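Local coordinates for KLLA0E08119p (Kluyveromyces lactis, PDB 3VA7), which probably carboxylates urea to urea-1-carboxylate (allophanate) with bicarbonate and ATP, using biotin as the mobile carboxyl carrier, in the first step of urea breakdown, at residues A43-K48 / D336-M341; N822-V827 / K837-Q842. All blocks are in the same frame, centred on the assembly; numbering follows the deposited sequence.

Contact 1: residues A43-K48 / D336-M341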
ATOM      1  N   ALA A  43      -4.119 -12.191  25.434  1.00 25.83           N
ATOM      2  CA  ALA A  43      -4.876 -11.151  26.096  1.00 26.40           C
ATOM      3  C   ALA A  43      -6.312 -11.129  25.509  1.00 27.23           C
ATOM      4  O   ALA A  43      -7.319 -11.128  26.274  1.00 27.54           O
ATOM      5  CB  ALA A  43      -4.199  -9.824  25.973  1.00 25.32           C
ATOM      6  N   VAL A  44      -6.393 -11.151  24.169  1.00 26.13           N
ATOM      7  CA  VAL A  44      -7.657 -11.128  23.511  1.00 25.62           C
ATOM      8  C   VAL A  44      -8.498 -12.343  23.935  1.00 26.08           C
ATOM      9  O   VAL A  44      -9.722 -12.213  24.163  1.00 26.98           O
ATOM     10  CB  VAL A  44      -7.509 -11.080  21.968  1.00 26.23           C
ATOM     11  CG1 VAL A  44      -8.864 -11.272  21.299  1.00 25.96           C
ATOM     12  CG2 VAL A  44      -6.871  -9.753  21.504  1.00 23.87           C
ATOM     13  N   ARG A  45      -7.878 -13.514  24.054  1.00 24.39           N
ATOM     14  CA  ARG A  45      -8.664 -14.683  24.390  1.00 23.69           C
ATOM     15  C   ARG A  45      -9.155 -14.654  25.859  1.00 24.09           C
ATOM     16  O   ARG A  45     -10.287 -15.081  26.123  1.00 25.93           O
ATOM     17  CB  ARG A  45      -7.922 -15.986  24.038  1.00 23.93           C
ATOM     18  CG  ARG A  45      -8.674 -17.282  24.478  1.00 25.25           C
ATOM     19  CD  ARG A  45      -7.971 -17.933  25.619  1.00 26.16           C
ATOM     20  NE  ARG A  45      -8.675 -19.025  26.278  1.00 23.52           N
ATOM     21  CZ  ARG A  45      -9.811 -18.897  26.966  1.00 24.72           C
ATOM     22  NH1 ARG A  45     -10.419 -17.725  27.079  1.00 21.28           N
ATOM     23  NH2 ARG A  45     -10.332 -19.955  27.580  1.00 26.12           N
ATOM     24  N   ILE A  46      -8.346 -14.129  26.788  1.00 22.44           N
ATOM     25  CA  ILE A  46      -8.719 -14.100  28.189  1.00 21.26           C
ATOM     26  C   ILE A  46      -9.869 -13.143  28.273  1.00 22.54           C
ATOM     27  O   ILE A  46     -10.880 -13.415  28.941  1.00 23.50           O
ATOM     28  CB  ILE A  46      -7.531 -13.663  29.103  1.00 20.15           C
ATOM     29  CG1 ILE A  46      -6.591 -14.833  29.359  1.00 19.74           C
ATOM     30  CG2 ILE A  46      -7.970 -13.062  30.424  1.00 16.55           C
ATOM     31  CD1 ILE A  46      -5.121 -14.406  29.730  1.00 17.90           C
ATOM     32  N   MET A  47      -9.768 -12.038  27.558  1.00 23.94           N
ATOM     33  CA  MET A  47     -10.891 -11.063  27.559  1.00 26.24           C
ATOM     34  C   MET A  47     -12.242 -11.566  27.048  1.00 27.08           C
ATOM     35  O   MET A  47     -13.271 -11.078  27.511  1.00 27.06           O
ATOM     36  CB  MET A  47     -10.512  -9.775  26.833  1.00 26.19           C
ATOM     37  CG  MET A  47      -9.361  -9.048  27.545  1.00 26.72           C
ATOM     38  SD  MET A  47      -8.725  -7.656  26.604  1.00 28.25           S
ATOM     39  CE  MET A  47      -7.283  -7.264  27.625  1.00 23.19           C
ATOM     40  N   LYS A  48     -12.265 -12.527  26.111  1.00 28.70           N
ATOM     41  CA  LYS A  48     -13.566 -13.019  25.643  1.00 30.06           C
ATOM     42  C   LYS A  48     -14.257 -13.707  26.797  1.00 29.28           C
ATOM     43  O   LYS A  48     -15.473 -13.550  26.980  1.00 30.08           O
ATOM     44  CB  LYS A  48     -13.461 -14.046  24.519  1.00 30.87           C
ATOM     45  CG  LYS A  48     -12.998 -13.524  23.214  1.00 34.64           C
ATOM     46  CD  LYS A  48     -13.552 -14.384  22.058  1.00 42.83           C
ATOM     47  CE  LYS A  48     -14.071 -15.809  22.472  1.00 45.19           C
ATOM     48  NZ  LYS A  48     -15.090 -16.389  21.478  1.00 44.47           N
ATOM     49  N   ASP A 336     -13.910 -24.182  29.304  1.00 27.33           N
ATOM     50  CA  ASP A 336     -13.187 -22.969  29.135  1.00 27.82           C
ATOM     51  C   ASP A 336     -12.173 -22.954  30.309  1.00 27.86           C
ATOM     52  O   ASP A 336     -12.534 -22.659  31.464  1.00 27.20           O
ATOM     53  CB  ASP A 336     -14.161 -21.794  29.145  1.00 27.95           C
ATOM     54  CG  ASP A 336     -13.468 -20.433  29.097  1.00 31.55           C
ATOM     55  OD1 ASP A 336     -14.193 -19.444  28.808  1.00 32.17           O
ATOM     56  OD2 ASP A 336     -12.226 -20.323  29.371  1.00 34.64           O
ATOM     57  N   LEU A 337     -10.911 -23.259  29.985  1.00 27.29           N
ATOM     58  CA  LEU A 337      -9.820 -23.316  30.971  1.00 26.88           C
ATOM     59  C   LEU A 337      -9.535 -21.995  31.723  1.00 26.93           C
ATOM     60  O   LEU A 337      -9.385 -22.005  32.932  1.00 27.95           O
ATOM     61  CB  LEU A 337      -8.561 -23.845  30.304  1.00 26.03           C
ATOM     62  CG  LEU A 337      -8.690 -25.295  29.815  1.00 26.45           C
ATOM     63  CD1 LEU A 337      -7.317 -25.648  29.271  1.00 26.25           C
ATOM     64  CD2 LEU A 337      -9.176 -26.346  30.946  1.00 20.76           C
ATOM     65  N   VAL A 338      -9.488 -20.865  31.027  1.00 27.02           N
ATOM     66  CA  VAL A 338      -9.465 -19.543  31.691  1.00 26.51           C
ATOM     67  C   VAL A 338     -10.599 -19.394  32.698  1.00 27.52           C
ATOM     68  O   VAL A 338     -10.390 -18.862  33.767  1.00 27.79           O
ATOM     69  CB  VAL A 338      -9.403 -18.347  30.677  1.00 25.70           C
ATOM     70  CG1 VAL A 338      -9.705 -16.959  31.339  1.00 25.53           C
ATOM     71  CG2 VAL A 338      -8.061 -18.325  29.943  1.00 21.38           C
ATOM     72  N   GLU A 339     -11.803 -19.846  32.373  1.00 29.93           N
ATOM     73  CA  GLU A 339     -12.937 -19.681  33.314  1.00 31.44           C
ATOM     74  C   GLU A 339     -12.605 -20.440  34.608  1.00 32.48           C
ATOM     75  O   GLU A 339     -12.673 -19.872  35.700  1.00 32.15           O
ATOM     76  CB  GLU A 339     -14.242 -20.241  32.742  1.00 31.70           C
ATOM     77  CG  GLU A 339     -15.420 -20.134  33.740  1.00 33.73           C
ATOM     78  CD  GLU A 339     -16.739 -20.696  33.221  1.00 34.45           C
ATOM     79  OE1 GLU A 339     -17.702 -20.794  34.021  1.00 39.70           O
ATOM     80  OE2 GLU A 339     -16.809 -21.065  32.039  1.00 35.40           O
ATOM     81  N   TRP A 340     -12.245 -21.723  34.447  1.00 32.64           N
ATOM     82  CA  TRP A 340     -11.764 -22.557  35.523  1.00 33.37           C
ATOM     83  C   TRP A 340     -10.667 -21.887  36.339  1.00 32.71           C
ATOM     84  O   TRP A 340     -10.792 -21.763  37.536  1.00 33.66           O
ATOM     85  CB  TRP A 340     -11.290 -23.871  34.965  1.00 33.69           C
ATOM     86  CG  TRP A 340     -12.362 -24.862  34.842  1.00 39.63           C
ATOM     87  CD1 TRP A 340     -13.573 -24.722  34.174  1.00 44.18           C
ATOM     88  CD2 TRP A 340     -12.374 -26.173  35.424  1.00 45.45           C
ATOM     89  NE1 TRP A 340     -14.340 -25.875  34.323  1.00 46.18           N
ATOM     90  CE2 TRP A 340     -13.623 -26.784  35.064  1.00 47.51           C
ATOM     91  CE3 TRP A 340     -11.459 -26.898  36.218  1.00 44.20           C
ATOM     92  CZ2 TRP A 340     -13.956 -28.087  35.468  1.00 48.78           C
ATOM     93  CZ3 TRP A 340     -11.769 -28.183  36.597  1.00 43.05           C
ATOM     94  CH2 TRP A 340     -13.010 -28.768  36.238  1.00 49.10           C
ATOM     95  N   MET A 341      -9.608 -21.437  35.704  1.00 32.01           N
ATOM     96  CA  MET A 341      -8.563 -20.745  36.416  1.00 32.02           C
ATOM     97  C   MET A 341      -9.176 -19.633  37.277  1.00 32.63           C
ATOM     98  O   MET A 341      -8.888 -19.519  38.477  1.00 33.62           O
ATOM     99  CB  MET A 341      -7.560 -20.135  35.441  1.00 31.74           C
ATOM    100  CG  MET A 341      -6.686 -21.153  34.647  1.00 32.40           C
ATOM    101  SD  MET A 341      -5.539 -20.339  33.508  1.00 36.18           S
ATOM    102  CE  MET A 341      -4.573 -19.256  34.534  1.00 30.96           C
TER
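Arg45 and Ile46, on helix 40-53, meet Val338 and the N-cap residue Asp336 of helix 337-345 in a helix-helix contact within the biotin carboxylase part of the enzyme. Helix 40-53 is the connection of a beta-alpha-beta crossover between the parallel strands 33-36 and 56-61. The short axes pass 10.0 Å apart at a crossing angle of -70°, and only 192 Å² is buried between the segments. Its close-packed part is buried and centres on Val338, whose CB points toward helix 40-53. Val338 CG2 sits over the middle of one face of the Arg45 guanidinium, 3.5 Å from CZ, and also touches Ile46 CG1 at 3.8 Å. Branched aliphatic chains suit this place because a methyl can pack on both a flat cation and a hydrocarbon; Ile46 continues inward onto Ile36. On the other side the contact grows polar and more open, Asp336 and Glu339 being partly exposed. The Arg45 chain leaves the helix with chi1 at 176° and bends at chi2, which lays the guanidinium against Val338 and brings NH2 to the carboxylate. His326 and Thr49 hydrogen-bond NE and NH1 of Arg45, and Glu330 forms a second salt bridge with NH2, while Arg52 forms a salt bridge with Asp336 OD1. A leucine in place of Arg45 would probably leave Asp336 OD2 and Glu330 without this cationic mate. Asp336 OD2 is gripped from opposite faces of its carboxylate: Arg45 NH2 at 2.6 Å completes the salt bridge, and Glu339 N at 3.1 Å makes the capping bond.

Contact 2: residues N822-V827 / K837-Q842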
ATOM      1  N   ASN A 822      -7.644  20.520 -36.038  1.00 38.75           N
ATOM      2  CA  ASN A 822      -8.350  21.232 -34.995  1.00 37.31           C
ATOM      3  C   ASN A 822      -8.969  20.294 -33.956  1.00 36.60           C
ATOM      4  O   ASN A 822      -9.762  19.445 -34.305  1.00 37.33           O
ATOM      5  CB  ASN A 822      -9.438  22.040 -35.664  1.00 37.34           C
ATOM      6  CG  ASN A 822     -10.097  22.977 -34.738  1.00 37.23           C
ATOM      7  OD1 ASN A 822     -10.390  22.632 -33.605  1.00 38.58           O
ATOM      8  ND2 ASN A 822     -10.338  24.177 -35.202  1.00 36.66           N
ATOM      9  N   PRO A 823      -8.629  20.449 -32.667  1.00 35.48           N
ATOM     10  CA  PRO A 823      -9.143  19.487 -31.690  1.00 33.97           C
ATOM     11  C   PRO A 823     -10.595  19.738 -31.315  1.00 34.23           C
ATOM     12  O   PRO A 823     -11.232  18.894 -30.625  1.00 33.98           O
ATOM     13  CB  PRO A 823      -8.276  19.734 -30.472  1.00 33.74           C
ATOM     14  CG  PRO A 823      -7.810  21.170 -30.592  1.00 34.79           C
ATOM     15  CD  PRO A 823      -7.839  21.537 -32.053  1.00 35.09           C
ATOM     16  N   ILE A 824     -11.117  20.898 -31.717  1.00 33.87           N
ATOM     17  CA  ILE A 824     -12.497  21.265 -31.363  1.00 33.95           C
ATOM     18  C   ILE A 824     -13.511  20.592 -32.281  1.00 33.22           C
ATOM     19  O   ILE A 824     -13.633  20.926 -33.439  1.00 32.82           O
ATOM     20  CB  ILE A 824     -12.709  22.791 -31.315  1.00 33.84           C
ATOM     21  CG1 ILE A 824     -11.791  23.373 -30.261  1.00 33.91           C
ATOM     22  CG2 ILE A 824     -14.200  23.128 -31.019  1.00 32.68           C
ATOM     23  CD1 ILE A 824     -11.530  24.837 -30.503  1.00 38.97           C
ATOM     24  N   LEU A 825     -14.232  19.641 -31.719  1.00 33.28           N
ATOM     25  CA  LEU A 825     -15.085  18.771 -32.481  1.00 33.32           C
ATOM     26  C   LEU A 825     -16.437  19.407 -32.757  1.00 33.62           C
ATOM     27  O   LEU A 825     -16.982  19.183 -33.815  1.00 34.95           O
ATOM     28  CB  LEU A 825     -15.253  17.441 -31.765  1.00 33.43           C
ATOM     29  CG  LEU A 825     -14.046  16.489 -31.719  1.00 33.02           C
ATOM     30  CD1 LEU A 825     -14.268  15.364 -30.774  1.00 30.28           C
ATOM     31  CD2 LEU A 825     -13.773  15.947 -33.075  1.00 31.77           C
ATOM     32  N   ALA A 826     -16.961  20.206 -31.830  1.00 32.84           N
ATOM     33  CA  ALA A 826     -18.185  20.982 -32.039  1.00 32.36           C
ATOM     34  C   ALA A 826     -18.385  21.953 -30.903  1.00 32.51           C
ATOM     35  O   ALA A 826     -17.984  21.666 -29.777  1.00 32.93           O
ATOM     36  CB  ALA A 826     -19.391  20.102 -32.138  1.00 31.11           C
ATOM     37  N   VAL A 827     -19.043  23.080 -31.199  1.00 32.59           N
ATOM     38  CA  VAL A 827     -19.408  24.056 -30.195  1.00 32.25           C
ATOM     39  C   VAL A 827     -20.912  24.268 -30.194  1.00 32.90           C
ATOM     40  O   VAL A 827     -21.456  24.686 -31.226  1.00 33.14           O
ATOM     41  CB  VAL A 827     -18.783  25.438 -30.490  1.00 32.39           C
ATOM     42  CG1 VAL A 827     -19.218  26.503 -29.389  1.00 30.90           C
ATOM     43  CG2 VAL A 827     -17.278  25.354 -30.674  1.00 31.87           C
ATOM     44  N   LYS A 837     -22.676  27.460 -23.113  1.00 33.82           N
ATOM     45  CA  LYS A 837     -22.044  26.932 -24.263  1.00 32.97           C
ATOM     46  C   LYS A 837     -21.290  25.647 -23.889  1.00 32.07           C
ATOM     47  O   LYS A 837     -20.892  25.435 -22.737  1.00 30.94           O
ATOM     48  CB  LYS A 837     -21.193  28.043 -24.899  1.00 32.92           C
ATOM     49  CG  LYS A 837     -19.744  27.784 -25.131  1.00 34.59           C
ATOM     50  CD  LYS A 837     -19.026  29.113 -25.116  1.00 37.02           C
ATOM     51  CE  LYS A 837     -17.589  28.968 -25.477  1.00 40.26           C
ATOM     52  NZ  LYS A 837     -17.566  29.119 -26.932  1.00 43.30           N
ATOM     53  N   VAL A 838     -21.197  24.772 -24.877  1.00 30.65           N
ATOM     54  CA  VAL A 838     -20.607  23.501 -24.727  1.00 29.24           C
ATOM     55  C   VAL A 838     -19.570  23.389 -25.799  1.00 29.98           C
ATOM     56  O   VAL A 838     -19.829  23.709 -26.982  1.00 30.36           O
ATOM     57  CB  VAL A 838     -21.608  22.403 -24.881  1.00 29.43           C
ATOM     58  CG1 VAL A 838     -20.946  21.075 -24.486  1.00 28.57           C
ATOM     59  CG2 VAL A 838     -22.879  22.673 -23.994  1.00 26.66           C
ATOM     60  N   THR A 839     -18.370  22.986 -25.363  1.00 29.89           N
ATOM     61  CA  THR A 839     -17.249  22.758 -26.255  1.00 29.32           C
ATOM     62  C   THR A 839     -16.775  21.330 -26.092  1.00 29.19           C
ATOM     63  O   THR A 839     -16.457  20.909 -24.996  1.00 30.11           O
ATOM     64  CB  THR A 839     -16.142  23.737 -25.969  1.00 29.29           C
ATOM     65  OG1 THR A 839     -16.741  25.034 -25.886  1.00 30.20           O
ATOM     66  CG2 THR A 839     -15.070  23.727 -27.081  1.00 26.74           C
ATOM     67  N   TYR A 840     -16.760  20.610 -27.206  1.00 28.52           N
ATOM     68  CA  TYR A 840     -16.394  19.231 -27.275  1.00 27.85           C
ATOM     69  C   TYR A 840     -14.993  19.155 -27.882  1.00 27.95           C
ATOM     70  O   TYR A 840     -14.777  19.616 -29.026  1.00 28.62           O
ATOM     71  CB  TYR A 840     -17.420  18.481 -28.128  1.00 27.71           C
ATOM     72  CG  TYR A 840     -18.829  18.448 -27.524  1.00 29.58           C
ATOM     73  CD1 TYR A 840     -19.808  19.417 -27.852  1.00 26.50           C
ATOM     74  CD2 TYR A 840     -19.183  17.446 -26.626  1.00 27.47           C
ATOM     75  CE1 TYR A 840     -21.094  19.363 -27.281  1.00 25.03           C
ATOM     76  CE2 TYR A 840     -20.468  17.373 -26.083  1.00 27.47           C
ATOM     77  CZ  TYR A 840     -21.418  18.339 -26.397  1.00 27.73           C
ATOM     78  OH  TYR A 840     -22.682  18.217 -25.791  1.00 27.69           O
ATOM     79  N   ARG A 841     -14.034  18.622 -27.107  1.00 26.67           N
ATOM     80  CA  ARG A 841     -12.658  18.497 -27.586  1.00 25.74           C
ATOM     81  C   ARG A 841     -12.198  17.043 -27.641  1.00 25.46           C
ATOM     82  O   ARG A 841     -12.507  16.213 -26.766  1.00 24.29           O
ATOM     83  CB  ARG A 841     -11.652  19.341 -26.791  1.00 24.71           C
ATOM     84  CG  ARG A 841     -12.172  20.657 -26.352  1.00 25.64           C
ATOM     85  CD  ARG A 841     -11.229  21.444 -25.449  1.00 23.59           C
ATOM     86  NE  ARG A 841     -10.460  22.302 -26.302  1.00 26.18           N
ATOM     87  CZ  ARG A 841     -10.627  23.597 -26.344  1.00 29.30           C
ATOM     88  NH1 ARG A 841     -11.524  24.162 -25.551  1.00 27.93           N
ATOM     89  NH2 ARG A 841      -9.889  24.314 -27.171  1.00 34.75           N
ATOM     90  N   GLN A 842     -11.518  16.745 -28.731  1.00 24.73           N
ATOM     91  CA  GLN A 842     -10.975  15.462 -28.905  1.00 26.16           C
ATOM     92  C   GLN A 842      -9.828  15.339 -27.908  1.00 25.96           C
ATOM     93  O   GLN A 842      -8.950  16.195 -27.878  1.00 26.48           O
ATOM     94  CB  GLN A 842     -10.418  15.407 -30.321  1.00 27.08           C
ATOM     95  CG  GLN A 842      -9.562  14.190 -30.604  1.00 29.17           C
ATOM     96  CD  GLN A 842      -9.134  14.155 -32.058  1.00 33.32           C
ATOM     97  OE1 GLN A 842      -9.518  13.257 -32.823  1.00 31.98           O
ATOM     98  NE2 GLN A 842      -8.354  15.154 -32.452  1.00 32.09           N
TER
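A beta hairpin interrupted by a bulge pairs strand 824-828, at the edge of a five-stranded antiparallel sheet in the carboxyltransferase part of the enzyme, with strand 838-842. Gln842 N gives a nearly straight bond to Pro823 O (2.9 Å, 173°). Leu825 N then reaches Tyr840 O at 2.7 Å, and Tyr840 N returns a bond to Ala826 O at 3.0 Å. Two residues, Leu825 and Ala826, thus face the single residue Tyr840. Leu825 takes a helix-like backbone conformation, consistent with a classic bulge, and the register moves by one between Ile824 and Ala826. Small Ala826 suits its place beside a large ring: its CB lies 4.4 Å from Tyr840 CD1, while its carbonyl oxygen meets the ring edge in plane. Helix 901-912 packs on this face, through Leu905 and Ile909 against Tyr840. On the face of Ile824, Thr839 and Arg841, the side chains of Ile824 and Arg841 run side by side in the same direction. A bend at chi3 turns the Arg841 guanidinium to set one face against Ile824 CG1, which lies 3.7 Å from Arg841 NH2. The charged end binds Pro671 O and forms salt bridges with Glu851 and Asp676. Leu825 crosses Gln842 at about a right angle, with CD1 3.9 Å from Gln842 CB; beyond that aliphatic part, the Gln842 amide pairs with Cys669 O and Gln901. At the start of the hairpin an Asx turn is closed by Asn822 OD1, which accepts from Ile824 N at 2.7 Å in the carbonyl plane.

The two contacts belong to different catalytic parts of the chain, on opposite sides of its centre, with their own centres about 70 Å apart; no secondary-structure element is common to them. Contact 1 joins helices far apart in sequence and is mostly buried, although small in area. Its hold comes wholly from side chains, a charged pair beside an aliphatic patch. Contact 2 brings together neighbouring strands of one hairpin at a sheet edge, and buries more surface despite being partly exposed; backbone hydrogen bonds set its register. Each has an arginine with an aliphatic group over its guanidinium, but only Arg45 spends its charge across the contact, whereas Arg841 directs its own to residues beyond the hairpin.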